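Local coordinates for uronate dehydrogenase (Agrobacterium tumefaciens, PDB 3RFX), which catalyses the NAD-dependent oxidation of uronic acids such as glucuronate and galacturonate to aldarolactones, at residues R17-R20 with E21-P25; V76-P79 with F80-L84; Y173-L176 with S177-F180; G256-V259 with D260-I263. The protein carries 1 engineered substitution. All blocks are in the same frame, centred on the assembly; numbering follows the deposited sequence.

Contact 1 of 4, residues R17-R20 with E21-P25. With PO4 (phosphate ion), chain F.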
# COMPACT_ATOMS: atom_id res chain seq x y z
N ARG A 17 -9.24 -30.69 -26.30
CA ARG A 17 -8.94 -31.14 -27.66
C ARG A 17 -7.78 -30.35 -28.24
O ARG A 17 -6.92 -30.91 -28.94
CB ARG A 17 -10.18 -31.01 -28.57
CG ARG A 17 -11.34 -31.90 -28.14
CD ARG A 17 -12.48 -31.94 -29.17
NE ARG A 17 -13.14 -30.64 -29.35
CZ ARG A 17 -14.23 -30.25 -28.69
NH1 ARG A 17 -14.81 -31.06 -27.80
NH2 ARG A 17 -14.76 -29.05 -28.93
N VAL A 18 -7.73 -29.06 -27.95
CA VAL A 18 -6.60 -28.23 -28.35
C VAL A 18 -5.30 -28.70 -27.70
O VAL A 18 -4.27 -28.81 -28.37
CB VAL A 18 -6.83 -26.75 -27.95
CG1 VAL A 18 -5.53 -25.96 -28.08
CG2 VAL A 18 -7.93 -26.14 -28.80
N MET A 19 -5.34 -28.95 -26.40
CA MET A 19 -4.12 -29.30 -25.66
C MET A 19 -3.64 -30.71 -26.02
O MET A 19 -2.44 -30.99 -26.03
CB MET A 19 -4.32 -29.13 -24.16
CG MET A 19 -4.48 -27.68 -23.71
SD MET A 19 -3.13 -26.63 -24.29
CE MET A 19 -3.70 -25.02 -23.73
N ARG A 20 -4.58 -31.60 -26.32
CA ARG A 20 -4.22 -32.94 -26.78
C ARG A 20 -3.26 -32.86 -27.97
O ARG A 20 -2.32 -33.66 -28.07
CB ARG A 20 -5.47 -33.75 -27.14
CG ARG A 20 -5.16 -35.15 -27.69
CD ARG A 20 -6.44 -35.96 -27.86
NE ARG A 20 -6.17 -37.31 -28.34
CZ ARG A 20 -7.06 -38.30 -28.34
NH1 ARG A 20 -8.29 -38.08 -27.88
NH2 ARG A 20 -6.73 -39.50 -28.80
N GLU A 21 -3.48 -31.90 -28.86
CA GLU A 21 -2.57 -31.69 -29.98
C GLU A 21 -1.34 -30.85 -29.60
O GLU A 21 -0.21 -31.23 -29.91
CB GLU A 21 -3.29 -31.03 -31.16
CG GLU A 21 -2.35 -30.28 -32.09
CD GLU A 21 -3.08 -29.37 -33.05
OE1 GLU A 21 -4.28 -29.60 -33.31
OE2 GLU A 21 -2.45 -28.41 -33.56
N ARG A 22 -1.57 -29.72 -28.94
CA ARG A 22 -0.51 -28.74 -28.71
C ARG A 22 0.54 -29.17 -27.68
O ARG A 22 1.70 -28.75 -27.77
CB ARG A 22 -1.10 -27.38 -28.33
CG ARG A 22 -1.89 -26.69 -29.43
CD ARG A 22 -1.01 -26.33 -30.62
NE ARG A 22 0.09 -25.44 -30.25
CZ ARG A 22 0.00 -24.12 -30.18
NH1 ARG A 22 -1.15 -23.51 -30.44
NH2 ARG A 22 1.06 -23.40 -29.83
N LEU A 23 0.15 -29.97 -26.69
CA LEU A 23 1.08 -30.37 -25.62
C LEU A 23 1.79 -31.69 -25.90
O LEU A 23 2.60 -32.14 -25.08
CB LEU A 23 0.35 -30.45 -24.27
CG LEU A 23 -0.35 -29.17 -23.82
CD1 LEU A 23 -0.93 -29.35 -22.43
CD2 LEU A 23 0.61 -27.99 -23.86
N ALA A 24 1.50 -32.30 -27.04
CA ALA A 24 2.13 -33.57 -27.42
C ALA A 24 3.66 -33.54 -27.32
O ALA A 24 4.26 -34.47 -26.80
CB ALA A 24 1.67 -34.00 -28.81
N PRO A 25 4.30 -32.47 -27.83
CA PRO A 25 5.76 -32.38 -27.78
C PRO A 25 6.37 -32.29 -26.38
O PRO A 25 7.58 -32.38 -26.24
CB PRO A 25 6.05 -31.08 -28.54
CG PRO A 25 4.85 -30.86 -29.40
CD PRO A 25 3.70 -31.36 -28.58
P PO4 F . -4.70 -24.02 -32.68
O1 PO4 F . -5.11 -22.62 -32.26
O2 PO4 F . -3.74 -23.93 -33.85
O3 PO4 F . -4.01 -24.72 -31.54
O4 PO4 F . -5.93 -24.80 -33.08
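Val18 and Arg22, one helical turn apart, lie side by side and point the same way, and the arginine can be traced outward from its root. Its CB and CG pass close to Val18 O, with CG at 3.4 Å. The same CG packs against the CG1 methyl of Val18 at 4.0 Å. The bend at chi2 (-64°) brings CD to 3.5 Å from O3 of a phosphate ion, probably from the crystallisation liquor, and a second at chi3 (-59°) turns NE and the guanidinium. At the tip Arg22 NH1 donates to PO4 O3 over 3.3 Å; the bond is long but fairly straight (164°), and the oxygen sits at the edge of the guanidinium, in its plane. NH2 makes a salt bridge to Asp183, so the guanidinium is gripped by the phosphate at one nitrogen and a carboxylate at the other; His182 ND1 also hydrogen-bonds to the phosphate.

The backbone is helical: Arg22 N donates to Val18 O over 2.9 Å and Leu23 N to Met19 O over the same length. The second turn-to-turn pair is apolar, with Met19 SD 3.8 Å from Leu23 CG and the two side chains crossing at a slant; Phe185 and Ile189 of helix 182-194 also pack on Met19. Arg20 extends to a salt bridge with Glu45. The segments form the C-terminal end of helix 14-22 and its exit, within the beta-alpha-beta unit of strand 5-9, helix 14-22 and strand 30-34 that opens the Rossmann fold of NAD-dependent dehydrogenases.

Contact 2 of 4, residues V76-P79 with F80-L84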
# COMPACT_ATOMS: atom_id res chain seq x y z
N VAL A 76 -18.89 -23.72 -16.86
CA VAL A 76 -19.99 -22.77 -16.94
C VAL A 76 -20.92 -22.95 -15.76
O VAL A 76 -20.80 -23.93 -15.02
CB VAL A 76 -20.80 -22.95 -18.24
CG1 VAL A 76 -19.89 -22.77 -19.44
CG2 VAL A 76 -21.47 -24.32 -18.25
N GLU A 77 -21.85 -22.02 -15.57
CA GLU A 77 -22.74 -22.09 -14.42
C GLU A 77 -23.72 -23.25 -14.58
O GLU A 77 -24.38 -23.38 -15.61
CB GLU A 77 -23.48 -20.77 -14.20
CG GLU A 77 -24.26 -20.68 -12.90
CD GLU A 77 -23.37 -20.60 -11.65
OE1 GLU A 77 -22.13 -20.59 -11.81
OE2 GLU A 77 -23.92 -20.52 -10.53
N LYS A 78 -23.79 -24.10 -13.55
CA LYS A 78 -24.65 -25.28 -13.57
C LYS A 78 -25.22 -25.46 -12.18
O LYS A 78 -24.83 -24.73 -11.26
CB LYS A 78 -23.86 -26.53 -13.97
CG LYS A 78 -23.39 -26.52 -15.40
CD LYS A 78 -23.25 -27.94 -15.93
CE LYS A 78 -22.92 -27.96 -17.42
NZ LYS A 78 -24.05 -27.44 -18.24
N PRO A 79 -26.16 -26.40 -12.02
CA PRO A 79 -26.69 -26.69 -10.69
C PRO A 79 -25.59 -27.21 -9.75
O PRO A 79 -24.60 -27.79 -10.20
CB PRO A 79 -27.72 -27.79 -10.96
CG PRO A 79 -28.16 -27.54 -12.37
CD PRO A 79 -26.91 -27.10 -13.08
N PHE A 80 -25.81 -27.00 -8.46
CA PHE A 80 -24.83 -27.35 -7.43
C PHE A 80 -24.39 -28.81 -7.50
O PHE A 80 -23.20 -29.10 -7.39
CB PHE A 80 -25.41 -27.04 -6.05
CG PHE A 80 -24.46 -27.31 -4.92
CD1 PHE A 80 -23.33 -26.53 -4.74
CD2 PHE A 80 -24.70 -28.34 -4.03
CE1 PHE A 80 -22.45 -26.78 -3.70
CE2 PHE A 80 -23.82 -28.60 -2.99
CZ PHE A 80 -22.70 -27.81 -2.82
N GLU A 81 -25.34 -29.72 -7.69
CA GLU A 81 -25.01 -31.15 -7.69
C GLU A 81 -23.88 -31.49 -8.66
O GLU A 81 -22.95 -32.23 -8.31
CB GLU A 81 -26.25 -32.00 -7.99
CG GLU A 81 -27.32 -31.97 -6.90
CD GLU A 81 -28.22 -30.73 -6.95
OE1 GLU A 81 -28.01 -29.85 -7.83
OE2 GLU A 81 -29.14 -30.63 -6.11
N GLN A 82 -23.95 -30.96 -9.87
CA GLN A 82 -22.94 -31.25 -10.87
C GLN A 82 -21.59 -30.59 -10.55
O GLN A 82 -20.53 -31.15 -10.83
CB GLN A 82 -23.41 -30.78 -12.25
CG GLN A 82 -24.78 -31.32 -12.64
CD GLN A 82 -25.25 -30.79 -13.97
OE1 GLN A 82 -24.43 -30.52 -14.86
NE2 GLN A 82 -26.56 -30.65 -14.12
N ILE A 83 -21.65 -29.38 -10.00
CA ILE A 83 -20.44 -28.63 -9.62
C ILE A 83 -19.74 -29.36 -8.48
O ILE A 83 -18.53 -29.55 -8.50
CB ILE A 83 -20.81 -27.23 -9.11
CG1 ILE A 83 -21.57 -26.45 -10.18
CG2 ILE A 83 -19.55 -26.45 -8.68
CD1 ILE A 83 -20.70 -25.83 -11.19
N LEU A 84 -20.53 -29.77 -7.50
CA LEU A 84 -20.03 -30.51 -6.34
C LEU A 84 -19.22 -31.72 -6.79
O LEU A 84 -18.12 -31.96 -6.29
CB LEU A 84 -21.21 -30.96 -5.47
CG LEU A 84 -20.87 -31.66 -4.15
CD1 LEU A 84 -20.27 -30.65 -3.17
CD2 LEU A 84 -22.12 -32.31 -3.56
O HOH W 1 -25.15 -30.27 -17.58
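Hydrogen bonding between Pro79 and the first turn of the helix is weak. Pro79 O accepts from Ile83 N at 3.4 Å and from Gln82 N at 3.3 Å; the first is long though nearly straight (162°), the second bent to 126°. The tighter bond, Leu84 N to Phe80 O at 2.8 Å, comes one residue further on.

A water supplies the polar link between side chains: it donates to Gln82 OE1 over 2.8 Å and accepts a weak bond from Lys78 NZ, which a turn at chi4 (-66°) directs to it.

Pro79 occupies the N-cap position of helix 80-100, at the end of the loop that follows strand 67-70 of the Rossmann sheet, and the Val76 end of this loop lies near the bound NAD.

Van der Waals contacts complete the turn. Lys78 CD comes within 3.0 Å of Gln82 OE1, a tight carbon-oxygen approach rather than a polar bond. The Pro79 ring runs alongside Gln82, its CD 3.7 Å from the amide NE2. Ile83 CG1 meets Pro79 O at 3.3 Å, and the isoleucine also touches Ser139 of helix 135-154. The Phe80 ring stacks on that of Tyr92 of the second subunit.

Contact 3 of 4, residues Y173-L176 with S177-F180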
# COMPACT_ATOMS: atom_id res chain seq x y z
N TYR A 173 -16.71 -7.59 -27.20
CA TYR A 173 -15.98 -6.47 -26.61
C TYR A 173 -15.19 -6.88 -25.37
O TYR A 173 -14.05 -6.43 -25.17
CB TYR A 173 -16.92 -5.31 -26.27
CG TYR A 173 -16.16 -4.01 -26.08
CD1 TYR A 173 -15.95 -3.14 -27.15
CD2 TYR A 173 -15.62 -3.67 -24.84
CE1 TYR A 173 -15.23 -1.96 -26.98
CE2 TYR A 173 -14.90 -2.49 -24.67
CZ TYR A 173 -14.71 -1.65 -25.75
OH TYR A 173 -13.99 -0.48 -25.58
N ARG A 174 -15.80 -7.71 -24.54
CA ARG A 174 -15.15 -8.18 -23.31
C ARG A 174 -13.83 -8.90 -23.62
O ARG A 174 -12.84 -8.75 -22.89
CB ARG A 174 -16.09 -9.09 -22.52
CG ARG A 174 -15.49 -9.73 -21.26
CD ARG A 174 -16.59 -10.33 -20.38
NE ARG A 174 -16.07 -11.15 -19.28
CZ ARG A 174 -15.72 -12.43 -19.39
NH1 ARG A 174 -15.83 -13.05 -20.56
NH2 ARG A 174 -15.25 -13.08 -18.33
N MET A 175 -13.81 -9.69 -24.69
CA MET A 175 -12.61 -10.45 -25.02
C MET A 175 -11.44 -9.60 -25.48
O MET A 175 -10.31 -10.07 -25.56
CB MET A 175 -12.91 -11.54 -26.06
CG MET A 175 -13.87 -12.59 -25.53
SD MET A 175 -13.90 -14.03 -26.60
CE MET A 175 -15.39 -14.83 -26.02
N LEU A 176 -11.70 -8.33 -25.78
CA LEU A 176 -10.58 -7.42 -26.05
C LEU A 176 -9.73 -7.29 -24.79
O LEU A 176 -8.57 -6.87 -24.86
CB LEU A 176 -11.08 -6.04 -26.48
CG LEU A 176 -11.81 -6.06 -27.82
CD1 LEU A 176 -12.37 -4.67 -28.15
CD2 LEU A 176 -10.85 -6.52 -28.93
N SER A 177 -10.31 -7.63 -23.64
CA SER A 177 -9.58 -7.61 -22.38
C SER A 177 -9.23 -9.01 -21.90
O SER A 177 -8.15 -9.21 -21.35
CB SER A 177 -10.38 -6.87 -21.28
OG SER A 177 -10.68 -5.54 -21.68
N THR A 178 -10.14 -9.97 -22.09
CA THR A 178 -10.00 -11.29 -21.47
C THR A 178 -9.37 -12.38 -22.33
O THR A 178 -9.07 -13.47 -21.83
CB THR A 178 -11.36 -11.84 -20.97
OG1 THR A 178 -12.24 -12.02 -22.08
CG2 THR A 178 -12.01 -10.89 -19.96
N TRP A 179 -9.17 -12.10 -23.62
CA TRP A 179 -8.67 -13.12 -24.54
C TRP A 179 -7.37 -13.72 -24.06
O TRP A 179 -6.45 -13.01 -23.66
CB TRP A 179 -8.45 -12.53 -25.93
CG TRP A 179 -8.12 -13.56 -26.99
CD1 TRP A 179 -8.76 -14.74 -27.22
CD2 TRP A 179 -7.08 -13.47 -27.97
NE1 TRP A 179 -8.18 -15.40 -28.28
CE2 TRP A 179 -7.14 -14.64 -28.76
CE3 TRP A 179 -6.09 -12.52 -28.26
CZ2 TRP A 179 -6.27 -14.88 -29.82
CZ3 TRP A 179 -5.22 -12.76 -29.31
CH2 TRP A 179 -5.32 -13.93 -30.08
N PHE A 180 -7.31 -15.05 -24.11
CA PHE A 180 -6.11 -15.82 -23.78
C PHE A 180 -5.88 -16.73 -24.98
O PHE A 180 -6.61 -17.71 -25.15
CB PHE A 180 -6.38 -16.66 -22.54
CG PHE A 180 -5.13 -17.23 -21.89
CD1 PHE A 180 -3.87 -16.72 -22.17
CD2 PHE A 180 -5.25 -18.26 -20.96
CE1 PHE A 180 -2.73 -17.25 -21.54
CE2 PHE A 180 -4.12 -18.78 -20.32
CZ PHE A 180 -2.87 -18.28 -20.61
O HOH W 2 -12.59 -4.51 -23.34
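With CG of Arg174 opposite its own amide nitrogen (chi1 176°) and the chain extended as far as NE, the guanidinium is brought against Thr178. A chi1 of 63° in Thr178 places OG1 between N and the carbonyl carbon and turns CG2 to the arginine. The two side chains cross at about a right angle, and the methyl CG2 lies 4.0 Å above the guanidinium plane, over its centre; its distance to Arg174 CG is 3.9 Å. Thr178 OG1 hydrogen-bonds to the hydroxyl of Ser165, while Arg174 NH2 reaches Gln254 O, so each polar end is fixed from outside this turn.

This is the short helix 175-178, which follows strand 158-163 of the Rossmann sheet. Arg174 O serves two amides: Thr178 N at 3.1 Å, in the carbonyl plane and on a lone pair, and Ser177 N at 2.9 Å, from 45° above that plane. Trp179 is the first residue to leave helical backbone angles, and its N donates to Met175 O over 3.0 Å.

A water donates to Tyr173 O and, over 2.7 Å, to Ser177 OG, which also hydrogen-bonds to the carbonyl oxygen of Ala211. Within 173-176, Leu176 CD1 lies over one face of the Tyr173 ring, displaced to the rim.

Contact 4 of 4, residues G256-V259 with D260-I263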
# COMPACT_ATOMS: atom_id res chain seq x y z
N GLY A 256 -18.59 -10.76 -16.81
CA GLY A 256 -19.54 -10.62 -17.90
C GLY A 256 -20.94 -11.08 -17.51
O GLY A 256 -21.37 -10.86 -16.37
N THR A 257 -21.66 -11.72 -18.43
CA THR A 257 -23.05 -12.10 -18.16
C THR A 257 -23.23 -13.15 -17.04
O THR A 257 -24.35 -13.39 -16.60
CB THR A 257 -23.78 -12.56 -19.44
OG1 THR A 257 -23.14 -13.73 -19.97
CG2 THR A 257 -23.75 -11.46 -20.49
N PHE A 258 -22.14 -13.75 -16.55
CA PHE A 258 -22.28 -14.68 -15.43
C PHE A 258 -22.92 -14.03 -14.21
O PHE A 258 -23.59 -14.72 -13.43
CB PHE A 258 -20.92 -15.32 -15.02
CG PHE A 258 -20.58 -16.59 -15.78
CD1 PHE A 258 -20.16 -17.72 -15.09
CD2 PHE A 258 -20.66 -16.64 -17.16
CE1 PHE A 258 -19.83 -18.89 -15.77
CE2 PHE A 258 -20.34 -17.80 -17.85
CZ PHE A 258 -19.91 -18.93 -17.15
N VAL A 259 -22.72 -12.73 -14.01
CA VAL A 259 -23.37 -12.09 -12.86
C VAL A 259 -24.90 -12.14 -12.97
O VAL A 259 -25.61 -12.12 -11.96
CB VAL A 259 -22.92 -10.62 -12.66
CG1 VAL A 259 -21.40 -10.53 -12.50
CG2 VAL A 259 -23.41 -9.73 -13.82
N ASP A 260 -25.40 -12.22 -14.20
CA ASP A 260 -26.85 -12.26 -14.46
C ASP A 260 -27.45 -13.66 -14.24
O ASP A 260 -28.68 -13.81 -14.18
CB ASP A 260 -27.15 -11.82 -15.89
CG ASP A 260 -26.82 -10.35 -16.15
OD1 ASP A 260 -26.85 -9.55 -15.20
OD2 ASP A 260 -26.53 -10.01 -17.31
N ASN A 261 -26.61 -14.69 -14.13
CA ASN A 261 -27.11 -16.05 -13.86
C ASN A 261 -27.78 -16.12 -12.50
O ASN A 261 -27.26 -15.59 -11.51
CB ASN A 261 -25.98 -17.10 -13.90
CG ASN A 261 -25.46 -17.36 -15.29
OD1 ASN A 261 -26.17 -17.20 -16.28
ND2 ASN A 261 -24.20 -17.80 -15.37
N PRO A 262 -28.94 -16.80 -12.43
CA PRO A 262 -29.54 -17.16 -11.15
C PRO A 262 -28.82 -18.40 -10.61
O PRO A 262 -27.86 -18.84 -11.22
CB PRO A 262 -30.98 -17.52 -11.54
CG PRO A 262 -30.83 -18.12 -12.91
CD PRO A 262 -29.69 -17.35 -13.58
N ILE A 263 -29.28 -18.93 -9.48
CA ILE A 263 -28.81 -20.24 -9.04
C ILE A 263 -29.62 -21.27 -9.83
O ILE A 263 -30.82 -21.38 -9.63
CB ILE A 263 -29.07 -20.45 -7.54
CG1 ILE A 263 -28.36 -19.37 -6.72
CG2 ILE A 263 -28.64 -21.86 -7.10
CD1 ILE A 263 -26.87 -19.28 -7.00
O HOH W 3 -24.91 -15.99 -18.39
O HOH W 4 -23.04 -17.51 -12.54
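A 3-10 turn at Thr257-Asp260, in the C-terminal region beyond helix 234-238, brings Phe258 and Asn261 side by side with both side chains pointing the same way. The Asn261 amide lies over one face of the Phe258 ring: ND2 is 3.8 Å above its plane, offset to the rim, with CG the nearest ring atom. Ring and amide planes differ by 53°, so the groups are tilted rather than stacked flat. The ring of His113 stacks on that of Phe258.

Two backbone bonds of i to i+3 spacing define the turn. Asp260 N donates to Thr257 O over 2.9 Å, and Asn261 N to Phe258 O over 3.1 Å; both donors stand well above the carbonyl planes, by 56° and 67°, consistent with the tight 3-10 winding. One water donates to Asn261 OD1 over 2.7 Å and, weakly, to Thr257 O, tying the amide oxygen back to the start of the turn. A second water accepts from Asn261 ND2 at 3.1 Å. Water at both its oxygen and its nitrogen probably restrains the rotation of the amide over the ring.

Lys153 NZ of the second subunit donates to the carbonyl oxygens of Val259 and Asn261. These oxygens at the turn's end probably stabilise the positive charge brought by the partner subunit.

Contacts 2 and 4 form one patch although far apart in sequence: their centres are 13 Å apart, Glu77 CB lies 3.3 Å from Asn261 ND2, and Val76 CA packs on Phe258 CZ at 3.8 Å. Both also reach the second subunit. Contact 3 joins the patch through contact 4, by packing of Arg174 NE on Gly256 N at 3.5 Å. Contact 1 touches none of the others, its nearest approach being about 7 Å between nearest atoms, to contact 3. With respect to NAD, the side chains of Arg17 and Val76 come within about 6 Å, that of Phe258 within about 9 Å and that of Met175 within about 11 Å, so contacts 1 and 2 lie nearest the cofactor and contact 3 farthest.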